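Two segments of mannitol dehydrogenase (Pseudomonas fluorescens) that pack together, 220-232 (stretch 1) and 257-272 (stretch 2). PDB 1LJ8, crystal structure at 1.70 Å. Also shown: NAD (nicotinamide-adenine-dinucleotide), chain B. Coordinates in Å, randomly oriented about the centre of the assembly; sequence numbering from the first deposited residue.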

# COMPACT_ATOMS: atom_id res chain seq x y z
N ALA A 220 11.70 -14.02 -20.08
CA ALA A 220 12.92 -13.53 -20.70
C ALA A 220 12.97 -12.04 -21.09
O ALA A 220 14.05 -11.50 -21.30
CB ALA A 220 13.26 -14.39 -21.95
N HIS A 221 11.82 -11.37 -21.19
CA HIS A 221 11.84 -9.98 -21.66
C HIS A 221 11.34 -8.90 -20.70
O HIS A 221 11.58 -7.71 -20.92
CB HIS A 221 11.01 -9.88 -22.97
CG HIS A 221 11.56 -10.72 -24.09
ND1 HIS A 221 12.42 -10.22 -25.05
CD2 HIS A 221 11.42 -12.04 -24.37
CE1 HIS A 221 12.77 -11.20 -25.88
NE2 HIS A 221 12.18 -12.31 -25.49
N VAL A 222 10.63 -9.31 -19.66
CA VAL A 222 10.09 -8.32 -18.70
C VAL A 222 10.89 -8.35 -17.37
O VAL A 222 11.28 -9.43 -16.90
CB VAL A 222 8.60 -8.66 -18.40
CG1 VAL A 222 8.00 -7.64 -17.42
CG2 VAL A 222 7.78 -8.64 -19.71
N SER A 223 11.19 -7.18 -16.81
CA SER A 223 11.89 -7.10 -15.51
C SER A 223 10.84 -6.66 -14.43
O SER A 223 9.82 -6.02 -14.73
CB SER A 223 13.04 -6.09 -15.55
OG SER A 223 12.58 -4.86 -16.06
N PHE A 224 11.14 -7.01 -13.18
CA PHE A 224 10.23 -6.82 -12.05
C PHE A 224 11.06 -6.37 -10.85
O PHE A 224 11.30 -7.13 -9.93
CB PHE A 224 9.57 -8.17 -11.71
CG PHE A 224 8.81 -8.77 -12.88
CD1 PHE A 224 9.44 -9.65 -13.77
CD2 PHE A 224 7.45 -8.49 -13.05
CE1 PHE A 224 8.73 -10.27 -14.83
CE2 PHE A 224 6.69 -9.11 -14.12
CZ PHE A 224 7.35 -10.00 -15.00
N PRO A 225 11.51 -5.10 -10.88
CA PRO A 225 12.33 -4.60 -9.77
C PRO A 225 11.65 -4.62 -8.41
O PRO A 225 10.45 -4.33 -8.29
CB PRO A 225 12.71 -3.17 -10.22
CG PRO A 225 11.49 -2.76 -11.08
CD PRO A 225 11.22 -4.06 -11.87
N ASN A 226 12.39 -5.02 -7.37
CA ASN A 226 11.81 -4.91 -6.05
C ASN A 226 12.09 -3.49 -5.60
O ASN A 226 13.01 -2.85 -6.12
CB ASN A 226 12.49 -5.84 -5.04
CG ASN A 226 12.24 -7.30 -5.37
OD1 ASN A 226 11.12 -7.82 -5.19
ND2 ASN A 226 13.27 -7.98 -5.86
N ALA A 227 11.30 -3.01 -4.65
CA ALA A 227 11.51 -1.67 -4.11
C ALA A 227 11.04 -1.56 -2.68
O ALA A 227 10.20 -2.32 -2.23
CB ALA A 227 10.72 -0.60 -4.96
N MSE A 228 11.61 -0.57 -1.99
CA MSE A 228 11.11 -0.20 -0.70
C MSE A 228 10.49 1.18 -0.97
O MSE A 228 11.20 2.10 -1.40
CB MSE A 228 12.23 0.00 0.29
CG MSE A 228 11.58 0.03 1.62
SE MSE A 228 11.61 1.77 2.21
CE MSE A 228 13.01 1.09 3.13
N VAL A 229 9.18 1.33 -0.75
CA VAL A 229 8.51 2.60 -1.01
C VAL A 229 7.95 3.09 0.30
O VAL A 229 7.31 2.32 1.04
CB VAL A 229 7.41 2.41 -2.08
CG1 VAL A 229 8.11 1.91 -3.40
CG2 VAL A 229 6.33 1.42 -1.60
N ASP A 230 8.18 4.37 0.64
CA ASP A 230 7.76 4.80 1.95
C ASP A 230 7.29 6.25 1.98
O ASP A 230 8.08 7.13 1.65
CB ASP A 230 8.97 4.63 2.90
CG ASP A 230 8.61 4.70 4.39
OD1 ASP A 230 7.42 4.81 4.69
OD2 ASP A 230 9.52 4.62 5.27
N ARG A 231 6.03 6.49 2.33
CA ARG A 231 5.52 7.85 2.53
C ARG A 231 4.10 7.71 3.04
O ARG A 231 3.21 7.27 2.30
CB ARG A 231 5.54 8.74 1.27
CG ARG A 231 5.09 10.18 1.66
CD ARG A 231 5.21 11.16 0.48
NE ARG A 231 5.66 12.45 1.03
CZ ARG A 231 6.00 13.50 0.30
NH1 ARG A 231 5.91 13.46 -1.03
NH2 ARG A 231 6.53 14.57 0.91
N ILE A 232 3.89 8.04 4.31
CA ILE A 232 2.56 7.92 4.93
C ILE A 232 1.61 8.87 4.22
O ILE A 232 1.80 10.09 4.18
CB ILE A 232 2.63 8.18 6.44
CG1 ILE A 232 3.41 7.01 7.11
CG2 ILE A 232 1.23 8.25 7.04
CD1 ILE A 232 3.94 7.42 8.56
N VAL A 257 -2.78 14.23 0.60
CA VAL A 257 -2.10 14.72 1.80
C VAL A 257 -1.07 13.66 2.19
O VAL A 257 -1.30 12.45 1.99
CB VAL A 257 -3.10 14.95 3.00
CG1 VAL A 257 -3.99 16.17 2.69
CG2 VAL A 257 -3.95 13.72 3.24
N CYS A 258 0.05 14.10 2.77
CA CYS A 258 1.11 13.13 3.11
C CYS A 258 2.10 13.78 4.05
O CYS A 258 2.10 15.01 4.21
CB CYS A 258 1.87 12.72 1.82
SG CYS A 258 2.55 14.12 0.83
N GLU A 259 2.90 12.96 4.73
CA GLU A 259 3.91 13.48 5.64
C GLU A 259 5.08 14.04 4.84
O GLU A 259 5.25 13.75 3.68
CB GLU A 259 4.44 12.36 6.54
CG GLU A 259 5.07 11.25 5.74
CD GLU A 259 5.76 10.16 6.56
OE1 GLU A 259 5.90 9.06 6.01
OE2 GLU A 259 6.20 10.39 7.72
N PRO A 260 5.93 14.84 5.49
CA PRO A 260 7.11 15.42 4.83
C PRO A 260 8.11 14.35 4.42
O PRO A 260 8.72 14.42 3.36
CB PRO A 260 7.72 16.36 5.90
CG PRO A 260 6.63 16.58 6.89
CD PRO A 260 5.71 15.39 6.84
N PHE A 261 8.31 13.36 5.28
CA PHE A 261 9.26 12.28 4.98
C PHE A 261 8.83 11.50 3.71
O PHE A 261 7.64 11.24 3.51
CB PHE A 261 9.33 11.26 6.12
CG PHE A 261 10.30 10.13 5.85
CD1 PHE A 261 11.67 10.32 5.98
CD2 PHE A 261 9.83 8.89 5.40
CE1 PHE A 261 12.57 9.28 5.68
CE2 PHE A 261 10.73 7.84 5.09
CZ PHE A 261 12.09 8.04 5.23
N VAL A 262 9.81 11.11 2.90
CA VAL A 262 9.55 10.32 1.69
C VAL A 262 10.85 9.61 1.28
O VAL A 262 11.95 10.18 1.34
CB VAL A 262 9.00 11.22 0.53
CG1 VAL A 262 9.98 12.32 0.18
CG2 VAL A 262 8.62 10.35 -0.70
N GLN A 263 10.73 8.35 0.89
CA GLN A 263 11.92 7.62 0.48
C GLN A 263 11.53 6.58 -0.57
O GLN A 263 10.42 6.08 -0.58
CB GLN A 263 12.57 6.94 1.72
CG GLN A 263 13.86 6.20 1.38
CD GLN A 263 14.62 5.76 2.64
OE1 GLN A 263 14.01 5.53 3.69
NE2 GLN A 263 15.95 5.61 2.54
N TRP A 264 12.47 6.28 -1.46
CA TRP A 264 12.23 5.26 -2.50
C TRP A 264 13.60 4.63 -2.76
O TRP A 264 14.52 5.32 -3.16
CB TRP A 264 11.76 5.97 -3.79
CG TRP A 264 11.21 5.05 -4.85
CD1 TRP A 264 11.11 3.69 -4.81
CD2 TRP A 264 10.64 5.46 -6.09
NE1 TRP A 264 10.49 3.23 -5.97
CE2 TRP A 264 10.20 4.30 -6.77
CE3 TRP A 264 10.45 6.72 -6.71
CZ2 TRP A 264 9.58 4.35 -8.03
CZ3 TRP A 264 9.83 6.78 -7.97
CH2 TRP A 264 9.40 5.59 -8.62
N VAL A 265 13.72 3.33 -2.50
CA VAL A 265 14.95 2.64 -2.82
C VAL A 265 14.50 1.56 -3.84
O VAL A 265 13.59 0.79 -3.56
CB VAL A 265 15.57 1.97 -1.61
CG1 VAL A 265 16.95 1.37 -2.08
CG2 VAL A 265 15.77 3.00 -0.47
N LEU A 266 15.13 1.57 -5.01
CA LEU A 266 14.76 0.69 -6.13
C LEU A 266 15.92 -0.16 -6.60
O LEU A 266 17.08 0.25 -6.54
CB LEU A 266 14.39 1.54 -7.38
CG LEU A 266 13.02 1.81 -7.97
CD1 LEU A 266 13.11 2.85 -9.11
CD2 LEU A 266 12.40 0.52 -8.44
N GLU A 267 15.59 -1.33 -7.15
CA GLU A 267 16.59 -2.14 -7.81
C GLU A 267 16.58 -1.62 -9.27
O GLU A 267 15.51 -1.42 -9.86
CB GLU A 267 16.21 -3.61 -7.76
CG GLU A 267 16.37 -4.15 -6.35
CD GLU A 267 15.88 -5.56 -6.19
OE1 GLU A 267 15.21 -6.11 -7.14
OE2 GLU A 267 16.17 -6.09 -5.11
N ASP A 268 17.75 -1.36 -9.84
CA ASP A 268 17.81 -0.81 -11.20
C ASP A 268 17.67 -1.89 -12.26
O ASP A 268 18.65 -2.23 -12.96
CB ASP A 268 19.12 -0.05 -11.37
CG ASP A 268 19.06 1.00 -12.48
OD1 ASP A 268 18.07 1.06 -13.24
OD2 ASP A 268 20.04 1.75 -12.60
N LYS A 269 16.45 -2.39 -12.41
CA LYS A 269 16.14 -3.47 -13.34
C LYS A 269 15.00 -3.04 -14.25
O LYS A 269 13.84 -3.38 -14.01
CB LYS A 269 15.70 -4.70 -12.54
CG LYS A 269 16.76 -5.30 -11.64
CD LYS A 269 16.20 -6.47 -10.80
CE LYS A 269 17.24 -6.97 -9.82
NZ LYS A 269 16.62 -8.03 -8.93
N PHE A 270 15.34 -2.28 -15.30
CA PHE A 270 14.33 -1.74 -16.23
C PHE A 270 14.76 -2.15 -17.63
O PHE A 270 15.84 -1.78 -18.08
CB PHE A 270 14.28 -0.21 -16.10
CG PHE A 270 13.70 0.26 -14.80
CD1 PHE A 270 14.45 0.18 -13.62
CD2 PHE A 270 12.37 0.66 -14.73
CE1 PHE A 270 13.86 0.47 -12.38
CE2 PHE A 270 11.78 0.95 -13.53
CZ PHE A 270 12.52 0.85 -12.32
N VAL A 271 13.89 -2.91 -18.30
CA VAL A 271 14.24 -3.41 -19.61
C VAL A 271 14.14 -2.38 -20.72
O VAL A 271 14.83 -2.51 -21.74
CB VAL A 271 13.33 -4.61 -20.01
CG1 VAL A 271 13.64 -5.83 -19.16
CG2 VAL A 271 11.85 -4.23 -19.81
N ASN A 272 13.31 -1.37 -20.53
CA ASN A 272 13.04 -0.38 -21.57
C ASN A 272 13.20 1.07 -21.07
O ASN A 272 12.43 1.96 -21.45
CB ASN A 272 11.58 -0.64 -22.09
CG ASN A 272 11.31 -0.08 -23.49
OD1 ASN A 272 12.13 0.59 -24.08
ND2 ASN A 272 10.10 -0.37 -24.02
PA NAD B . -6.22 4.13 -2.16
O1A NAD B . -7.33 3.51 -1.50
O2A NAD B . -6.08 5.61 -2.31
O5B NAD B . -6.08 3.57 -3.65
C5B NAD B . -6.01 2.13 -3.88
C4B NAD B . -6.04 2.09 -5.42
O4B NAD B . -5.91 0.66 -5.81
C3B NAD B . -7.39 2.50 -6.10
O3B NAD B . -7.04 3.14 -7.34
C2B NAD B . -8.11 1.15 -6.28
O2B NAD B . -9.10 1.18 -7.29
C1B NAD B . -6.95 0.27 -6.70
N9A NAD B . -7.15 -1.14 -6.54
C8A NAD B . -7.61 -1.87 -5.46
N7A NAD B . -7.61 -3.16 -5.70
C5A NAD B . -7.12 -3.27 -7.00
C6A NAD B . -6.89 -4.41 -7.76
N6A NAD B . -7.09 -5.67 -7.37
N1A NAD B . -6.41 -4.24 -9.05
C2A NAD B . -6.15 -2.97 -9.57
N3A NAD B . -6.36 -1.82 -8.82
C4A NAD B . -6.85 -2.03 -7.53
O3 NAD B . -4.92 3.54 -1.46
PN NAD B . -3.43 4.13 -1.30
O1N NAD B . -3.34 4.86 -0.03
O2N NAD B . -3.13 4.87 -2.53
O5D NAD B . -2.57 2.83 -1.13
C5D NAD B . -2.48 1.95 -2.25
C4D NAD B . -1.34 1.07 -1.97
O4D NAD B . -0.06 1.72 -2.02
C3D NAD B . -1.34 0.26 -0.62
O3D NAD B . -2.24 -0.84 -0.65
C2D NAD B . 0.12 -0.07 -0.41
O2D NAD B . 0.48 -1.29 -1.04
C1D NAD B . 0.85 1.15 -1.04
N1N NAD B . 1.29 2.16 -0.07
C2N NAD B . 0.45 3.08 0.58
C3N NAD B . 1.00 3.90 1.53
C7N NAD B . 0.09 4.88 2.28
O7N NAD B . 0.57 5.46 3.27
N7N NAD B . -1.18 5.04 1.94
C4N NAD B . 2.44 3.82 1.87
C5N NAD B . 3.26 2.89 1.15
C6N NAD B . 2.70 2.04 0.16
O HOH W 1 13.50 -8.96 -9.38

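The centre of this contact is a short antiparallel ladder between strand 227-230 and strand 263-266, their axes 4.8 Å apart at closest approach and their directions 174° apart. Met-228 and Val-265 form one hydrogen-bonded pair, with Met-228 N to Val-265 O at 2.9 Å and Val-265 N to Met-228 O at 3.0 Å. Two residues on, Asp-230 N reaches Gln-263 O at 3.1 Å and Gln-263 N returns to Asp-230 O at 3.0 Å. The non-hydrogen-bonded pairs alternate with these: Val-229 with Trp-264 between them, Ala-227 with Leu-266 beyond Met-228 and Val-265. Here CA-H groups approach carbonyls already in use: Ala-227 CA lies 3.3 Å from Val-265 O. Likewise, Trp-264 CA lies 3.5 Å from Met-228 O.

Beyond each end of the ladder, a glutamate carboxylate accepts a backbone amide of the first stretch. At one end Glu-267 N donates to Asn-226 O (3.2 Å), while Asn-226 N turns to Glu-267 OE1 (3.0 Å). Glu-267 OE1 also takes Asn-226 ND2 at 3.0 Å and, within its own stretch, a salt bridge from Lys-269 NZ, also at 3.0 Å. One carboxylate oxygen thus gathers three donors, and the lysine supplies a positive charge beside the buried acid. At the other end the pattern recurs: Glu-259 N donates to Ile-232 O (3.1 Å), and Ile-232 N to Glu-259 OE1 (2.8 Å, nearly linear). The CA-to-CB bond of Glu-259 points sideways, but with chi1 p and chi2 t the end of the side chain comes nearer and OE1 meets the amide.

Arg-231, which has the most area covered by the other stretch, serves the carbonyls of the loop before strand 263-266. Its NE donates to Glu-259 O at 3.0 Å, and its NH2 adds weak bonds to Glu-259 O at 3.2 Å and Pro-260 O at 3.3 Å. Cys-258 SG lies over one face of the guanidinium and Val-262 CB over the opposite face, so the flat group is sandwiched by less polar atoms while its edge meets Glu-259 O. NH1 is satisfied elsewhere in the structure. A long side chain with several donors suits a loop that offers several carbonyls.

Ser-223 does similar work on a small scale at the far end. In the p rotamer its OG donates to Lys-269 O (2.8 Å) and weakly accepts Val-271 N (3.2 Å). Its backbone is less well served: Ser-223 N is buried by the contact and has no partner anywhere in the model.

Apolar packing fills the space around this polar frame. Ala-227, Val-229, Trp-264 and Leu-266 share one face of the sheet; the small Ala-227 CB sits at the edge of the indole and 4.0 Å from Leu-266 CD2, while Val-229 CG1 comes within 3.8 Å of Trp-264 CD1. Pro-225, with no amide hydrogen to satisfy, places CB 4.1 Å from Leu-266 CD2 and CG 4.0 Å from Phe-270 CZ. On the other face, Met-228, a selenomethionine here, pairs with Val-265. Altogether 1128 Å² is buried, counting both sides.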